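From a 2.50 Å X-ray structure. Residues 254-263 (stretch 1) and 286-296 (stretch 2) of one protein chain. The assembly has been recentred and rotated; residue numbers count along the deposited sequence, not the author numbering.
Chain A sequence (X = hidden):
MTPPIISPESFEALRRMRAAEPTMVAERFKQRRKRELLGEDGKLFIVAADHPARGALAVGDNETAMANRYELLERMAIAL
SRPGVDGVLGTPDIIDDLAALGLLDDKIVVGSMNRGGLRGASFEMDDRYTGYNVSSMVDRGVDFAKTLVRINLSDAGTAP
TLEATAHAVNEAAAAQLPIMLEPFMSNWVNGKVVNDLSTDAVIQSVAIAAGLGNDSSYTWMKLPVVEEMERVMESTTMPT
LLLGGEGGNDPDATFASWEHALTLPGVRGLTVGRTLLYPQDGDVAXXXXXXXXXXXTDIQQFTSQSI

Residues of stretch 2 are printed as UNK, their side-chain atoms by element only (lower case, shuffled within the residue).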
ATOM      1  N   THR A 254      12.842 -25.752  35.924  1.00 42.50           N
ATOM      2  CA  THR A 254      12.633 -25.430  34.517  1.00 41.87           C
ATOM      3  C   THR A 254      12.838 -26.665  33.643  1.00 41.18           C
ATOM      4  O   THR A 254      11.980 -27.005  32.827  1.00 40.92           O
ATOM      5  CB  THR A 254      13.599 -24.317  34.047  1.00 41.59           C
ATOM      6  OG1 THR A 254      13.360 -23.123  34.804  1.00 41.11           O
ATOM      7  CG2 THR A 254      13.398 -24.020  32.572  1.00 40.65           C
ATOM      8  N   PHE A 255      13.976 -27.332  33.816  1.00 40.28           N
ATOM      9  CA  PHE A 255      14.282 -28.531  33.043  1.00 38.52           C
ATOM     10  C   PHE A 255      13.228 -29.615  33.255  1.00 38.35           C
ATOM     11  O   PHE A 255      12.900 -30.365  32.333  1.00 37.89           O
ATOM     12  CB  PHE A 255      15.662 -29.075  33.427  1.00 37.61           C
ATOM     13  CG  PHE A 255      16.805 -28.322  32.812  1.00 37.07           C
ATOM     14  CD1 PHE A 255      16.994 -28.325  31.434  1.00 36.80           C
ATOM     15  CD2 PHE A 255      17.696 -27.611  33.608  1.00 37.13           C
ATOM     16  CE1 PHE A 255      18.054 -27.630  30.855  1.00 36.76           C
ATOM     17  CE2 PHE A 255      18.762 -26.911  33.040  1.00 36.78           C
ATOM     18  CZ  PHE A 255      18.941 -26.921  31.661  1.00 36.28           C
ATOM     19  N   ALA A 256      12.694 -29.691  34.469  1.00 37.38           N
ATOM     20  CA  ALA A 256      11.683 -30.687  34.799  1.00 35.83           C
ATOM     21  C   ALA A 256      10.384 -30.450  34.035  1.00 35.20           C
ATOM     22  O   ALA A 256       9.755 -31.398  33.567  1.00 35.20           O
ATOM     23  CB  ALA A 256      11.415 -30.681  36.302  1.00 34.50           C
ATOM     24  N   SER A 257       9.979 -29.189  33.913  1.00 34.17           N
ATOM     25  CA  SER A 257       8.750 -28.867  33.199  1.00 33.59           C
ATOM     26  C   SER A 257       8.889 -29.212  31.717  1.00 33.51           C
ATOM     27  O   SER A 257       7.928 -29.651  31.085  1.00 33.47           O
ATOM     28  CB  SER A 257       8.408 -27.386  33.364  1.00 32.88           C
ATOM     29  OG  SER A 257       9.435 -26.560  32.848  1.00 33.92           O
ATOM     30  N   TRP A 258      10.085 -29.012  31.170  1.00 32.34           N
ATOM     31  CA  TRP A 258      10.341 -29.326  29.769  1.00 32.23           C
ATOM     32  C   TRP A 258      10.246 -30.833  29.581  1.00 33.23           C
ATOM     33  O   TRP A 258       9.601 -31.318  28.652  1.00 33.51           O
ATOM     34  CB  TRP A 258      11.742 -28.865  29.354  1.00 30.18           C
ATOM     35  CG  TRP A 258      11.962 -27.385  29.392  1.00 28.46           C
ATOM     36  CD1 TRP A 258      11.044 -26.423  29.698  1.00 27.88           C
ATOM     37  CD2 TRP A 258      13.185 -26.696  29.106  1.00 27.39           C
ATOM     38  NE1 TRP A 258      11.620 -25.178  29.621  1.00 29.23           N
ATOM     39  CE2 TRP A 258      12.934 -25.317  29.259  1.00 27.50           C
ATOM     40  CE3 TRP A 258      14.470 -27.112  28.732  1.00 26.91           C
ATOM     41  CZ2 TRP A 258      13.919 -24.348  29.053  1.00 26.93           C
ATOM     42  CZ3 TRP A 258      15.453 -26.144  28.526  1.00 26.71           C
ATOM     43  CH2 TRP A 258      15.170 -24.780  28.687  1.00 26.49           C
ATOM     44  N   GLU A 259      10.903 -31.564  30.475  1.00 34.03           N
ATOM     45  CA  GLU A 259      10.915 -33.016  30.428  1.00 34.91           C
ATOM     46  C   GLU A 259       9.496 -33.578  30.386  1.00 34.26           C
ATOM     47  O   GLU A 259       9.215 -34.512  29.636  1.00 33.41           O
ATOM     48  CB  GLU A 259      11.673 -33.568  31.639  1.00 37.67           C
ATOM     49  CG  GLU A 259      11.816 -35.080  31.662  1.00 41.04           C
ATOM     50  CD  GLU A 259      12.743 -35.557  32.768  1.00 44.07           C
ATOM     51  OE1 GLU A 259      12.536 -35.161  33.936  1.00 45.15           O
ATOM     52  OE2 GLU A 259      13.677 -36.333  32.468  1.00 45.36           O
ATOM     53  N   HIS A 260       8.600 -33.008  31.186  1.00 33.51           N
ATOM     54  CA  HIS A 260       7.216 -33.468  31.203  1.00 32.34           C
ATOM     55  C   HIS A 260       6.498 -33.140  29.900  1.00 31.32           C
ATOM     56  O   HIS A 260       5.912 -34.015  29.265  1.00 31.93           O
ATOM     57  CB  HIS A 260       6.432 -32.837  32.352  1.00 33.60           C
ATOM     58  CG  HIS A 260       4.951 -33.028  32.231  1.00 35.06           C
ATOM     59  ND1 HIS A 260       4.354 -34.269  32.302  1.00 35.08           N
ATOM     60  CD2 HIS A 260       3.957 -32.148  31.967  1.00 35.66           C
ATOM     61  CE1 HIS A 260       3.057 -34.145  32.083  1.00 35.81           C
ATOM     62  NE2 HIS A 260       2.790 -32.869  31.876  1.00 37.03           N
ATOM     63  N   ALA A 261       6.539 -31.870  29.514  1.00 29.52           N
ATOM     64  CA  ALA A 261       5.886 -31.417  28.291  1.00 29.08           C
ATOM     65  C   ALA A 261       6.411 -32.170  27.075  1.00 27.83           C
ATOM     66  O   ALA A 261       5.670 -32.456  26.134  1.00 25.52           O
ATOM     67  CB  ALA A 261       6.107 -29.916  28.112  1.00 28.79           C
ATOM     68  N   LEU A 262       7.698 -32.490  27.110  1.00 27.66           N
ATOM     69  CA  LEU A 262       8.357 -33.205  26.025  1.00 28.26           C
ATOM     70  C   LEU A 262       7.721 -34.570  25.738  1.00 27.91           C
ATOM     71  O   LEU A 262       7.941 -35.150  24.673  1.00 27.56           O
ATOM     72  CB  LEU A 262       9.841 -33.381  26.367  1.00 27.50           C
ATOM     73  CG  LEU A 262      10.907 -32.826  25.417  1.00 29.49           C
ATOM     74  CD1 LEU A 262      10.427 -31.559  24.730  1.00 29.29           C
ATOM     75  CD2 LEU A 262      12.177 -32.557  26.213  1.00 28.75           C
ATOM     76  N   THR A 263       6.928 -35.077  26.680  1.00 26.23           N
ATOM     77  CA  THR A 263       6.279 -36.376  26.507  1.00 25.92           C
ATOM     78  C   THR A 263       4.890 -36.258  25.883  1.00 25.88           C
ATOM     79  O   THR A 263       4.309 -37.258  25.455  1.00 26.02           O
ATOM     80  CB  THR A 263       6.117 -37.119  27.855  1.00 25.46           C
ATOM     81  OG1 THR A 263       5.139 -36.446  28.659  1.00 24.04           O
ATOM     82  CG2 THR A 263       7.437 -37.170  28.604  1.00 24.03           C
ATOM     83  N   UNK A 286      27.430 -27.267  29.868  1.00 23.00           N
ATOM     84  CA  UNK A 286      26.647 -28.081  30.788  1.00 23.69           C
ATOM     85  C   UNK A 286      25.149 -27.912  30.572  1.00 24.91           C
ATOM     86  O   UNK A 286      24.409 -28.897  30.507  1.00 26.00           O
ATOM     87  c   UNK A 286      27.004 -27.732  32.222  1.00 22.35           C
ATOM     88  N   UNK A 287      24.701 -26.666  30.469  1.00 25.06           N
ATOM     89  CA  UNK A 287      23.287 -26.396  30.259  1.00 24.96           C
ATOM     90  C   UNK A 287      22.811 -27.030  28.949  1.00 25.46           C
ATOM     91  O   UNK A 287      21.774 -27.689  28.913  1.00 24.99           O
ATOM     92  c   UNK A 287      23.039 -24.894  30.241  1.00 25.25           C
ATOM     93  N   UNK A 288      23.577 -26.844  27.878  1.00 23.95           N
ATOM     94  CA  UNK A 288      23.202 -27.397  26.584  1.00 24.10           C
ATOM     95  C   UNK A 288      23.129 -28.930  26.587  1.00 25.11           C
ATOM     96  O   UNK A 288      22.272 -29.508  25.913  1.00 24.40           O
ATOM     97  c   UNK A 288      24.187 -25.400  25.418  1.00 20.51           C
ATOM     98  c   UNK A 288      23.749 -27.490  24.129  1.00 22.10           C
ATOM     99  c   UNK A 288      24.174 -26.924  25.476  1.00 23.56           C
ATOM    100  N   UNK A 289      24.013 -29.587  27.340  1.00 25.29           N
ATOM    101  CA  UNK A 289      24.000 -31.051  27.406  1.00 24.45           C
ATOM    102  C   UNK A 289      22.739 -31.553  28.095  1.00 25.31           C
ATOM    103  O   UNK A 289      22.119 -32.518  27.649  1.00 24.92           O
ATOM    104  o   UNK A 289      27.542 -31.105  27.947  1.00 27.33           O
ATOM    105  o   UNK A 289      26.474 -31.763  26.144  1.00 27.06           O
ATOM    106  c   UNK A 289      25.220 -31.581  28.163  1.00 24.03           C
ATOM    107  c   UNK A 289      26.501 -31.470  27.360  1.00 26.23           C
ATOM    108  N   UNK A 290      22.374 -30.899  29.194  1.00 26.34           N
ATOM    109  CA  UNK A 290      21.180 -31.263  29.943  1.00 27.44           C
ATOM    110  C   UNK A 290      20.006 -31.280  28.973  1.00 28.97           C
ATOM    111  O   UNK A 290      19.347 -32.310  28.787  1.00 29.04           O
ATOM    112  o   UNK A 290      21.981 -30.197  31.967  1.00 30.30           O
ATOM    113  c   UNK A 290      19.611 -30.599  31.790  1.00 27.45           C
ATOM    114  c   UNK A 290      20.886 -30.236  31.046  1.00 28.27           C
ATOM    115  N   UNK A 291      19.764 -30.126  28.356  1.00 28.96           N
ATOM    116  CA  UNK A 291      18.683 -29.969  27.395  1.00 29.23           C
ATOM    117  C   UNK A 291      18.817 -31.005  26.280  1.00 30.22           C
ATOM    118  O   UNK A 291      17.841 -31.661  25.902  1.00 29.94           O
ATOM    119  c   UNK A 291      18.711 -28.561  26.811  1.00 28.19           C
ATOM    120  N   UNK A 292      20.033 -31.147  25.760  1.00 29.93           N
ATOM    121  CA  UNK A 292      20.298 -32.093  24.688  1.00 30.43           C
ATOM    122  C   UNK A 292      19.882 -33.514  25.052  1.00 31.54           C
ATOM    123  O   UNK A 292      19.167 -34.174  24.298  1.00 30.17           O
ATOM    124  c   UNK A 292      21.774 -32.065  24.331  1.00 30.76           C
ATOM    125  N   UNK A 293      20.337 -33.980  26.210  1.00 33.53           N
ATOM    126  CA  UNK A 293      20.033 -35.333  26.661  1.00 35.76           C
ATOM    127  C   UNK A 293      18.584 -35.473  27.113  1.00 35.65           C
ATOM    128  O   UNK A 293      18.136 -36.556  27.492  1.00 36.51           O
ATOM    129  c   UNK A 293      23.517 -36.048  28.329  1.00 45.71           C
ATOM    130  c   UNK A 293      24.526 -34.764  30.187  1.00 48.98           C
ATOM    131  n   UNK A 293      24.446 -33.760  31.053  1.00 48.87           N
ATOM    132  c   UNK A 293      22.461 -35.837  27.241  1.00 42.97           C
ATOM    133  n   UNK A 293      23.544 -34.965  29.311  1.00 48.19           N
ATOM    134  c   UNK A 293      21.016 -35.736  27.768  1.00 37.47           C
ATOM    135  n   UNK A 293      25.583 -35.571  30.207  1.00 49.06           N
ATOM    136  N   UNK A 294      17.848 -34.370  27.043  1.00 34.95           N
ATOM    137  CA  UNK A 294      16.441 -34.348  27.417  1.00 33.15           C
ATOM    138  C   UNK A 294      15.624 -34.554  26.141  1.00 33.29           C
ATOM    139  O   UNK A 294      14.542 -35.136  26.167  1.00 34.14           O
ATOM    140  c   UNK A 294      15.386 -31.593  29.968  1.00 26.07           C
ATOM    141  c   UNK A 294      15.702 -34.051  30.303  1.00 27.80           C
ATOM    142  c   UNK A 294      15.256 -32.969  29.330  1.00 30.19           C
ATOM    143  c   UNK A 294      16.104 -32.999  28.056  1.00 30.55           C
ATOM    144  N   UNK A 295      16.171 -34.076  25.026  1.00 33.08           N
ATOM    145  CA  UNK A 295      15.530 -34.181  23.717  1.00 32.96           C
ATOM    146  C   UNK A 295      15.929 -35.473  23.008  1.00 34.14           C
ATOM    147  O   UNK A 295      15.072 -36.220  22.534  1.00 34.78           O
ATOM    148  c   UNK A 295      15.379 -31.686  23.444  1.00 29.93           C
ATOM    149  c   UNK A 295      15.331 -33.155  21.430  1.00 28.79           C
ATOM    150  c   UNK A 295      15.903 -32.973  22.822  1.00 31.68           C
ATOM    151  N   UNK A 296      17.232 -35.723  22.919  1.00 35.59           N
ATOM    152  CA  UNK A 296      17.725 -36.944  22.293  1.00 37.44           C
ATOM    153  C   UNK A 296      18.238 -37.852  23.397  1.00 39.54           C
ATOM    154  O   UNK A 296      19.398 -37.766  23.799  1.00 39.42           O
ATOM    155  c   UNK A 296      18.850 -36.645  21.301  1.00 36.20           C
ATOM    156  n   UNK A 296      17.566 -35.419  18.089  1.00 34.49           N
ATOM    157  c   UNK A 296      18.382 -35.972  20.050  1.00 35.67           C
ATOM    158  n   UNK A 296      18.271 -34.601  19.941  1.00 36.19           N
ATOM    159  c   UNK A 296      17.941 -36.482  18.882  1.00 35.86           C
ATOM    160  c   UNK A 296      17.777 -34.302  18.754  1.00 35.13           C
TER

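Position 286 carries a single side-chain carbon that lies beyond reach of stretch 1, so it is Ala286, a small residue at a site that asks nothing of its side chain here. Position 287 also has one carbon. Its CB points sideways, and the closest contact uses the backbone instead: O of 287 lies 4.0 Å from CZ of Phe255. This is Ala287, whose short side chain leaves the ring room to approach.

At 288 one carbon carries two more, the fork of a valine, and it points away from stretch 1. Apolar Val288 suits this buried site. Position 289 has two carbons, the second bearing two oxygens, and makes no contact here; a carboxylate carried directly on CB means Asp289, whose oxygens are hydrogen-bonded elsewhere in the structure.

Position 290 has a carbon bearing one oxygen and one carbon, and the branch carbon lies over the ring of Phe255. This is Thr290. Its CG2 sits 3.5 Å from the centroid of the Phe255 ring and 13° off the normal, a CH-pi contact, while its OG1 donates to O of Ala286 at 3.1 Å. A threonine thus offers a methyl to the aromatic face and satisfies its hydroxyl within its own helix.

The single carbon at 291 lies 4.2 Å from CE1 of Phe255 and 4.4 Å from CZ3 of Trp258, the latter at the ring's edge. This is Ala291, a small side chain that meets two rings. Position 292, with one carbon out of reach, is Ala292, which puts just a methyl into a buried site.

Three carbons, a nitrogen and a carbon with two further nitrogens, all remote from stretch 1, identify 293 as Arg293. Its charge suits an exposed site; a weak hydrogen bond (3.3 Å, 129°) runs from NE of Arg293 to O of Asp289.

Position 294 has four carbons forked at the second, and the fork touches Phe255 and Glu259. This is Leu294: its CD2 lies 3.9 Å from CD1 of Phe255 and its CD1 3.7 Å from OE2 of Glu259, so the fork spans neighbouring side chains. At 295 one carbon carries two, one of them 4.3 Å from CD2 of Leu262, a modest apolar contact from a sideways CB; it is Val295, apolar in a buried site. At 296 one carbon leads to a five-membered ring with two nitrogens, clear of stretch 1, so it is His296, the first residue to leave helical geometry; its NE2 is hydrogen-bonded elsewhere in the structure.

The two helices run nearly parallel, at 17°, with axes 10.5 Å apart at closest approach. Phe255 is the knob, seated among Ala287, Thr290, Ala291 and Leu294. Further along, CD2 of Leu262 reaches O of Leu294 at 3.5 Å. No hydrogen bond crosses the contact, which buries 357 Å² counting both sides; it rests on apolar side chains packed against each other and against backbone oxygens.

Stretch 2 286-296: AAVDTAARLVH
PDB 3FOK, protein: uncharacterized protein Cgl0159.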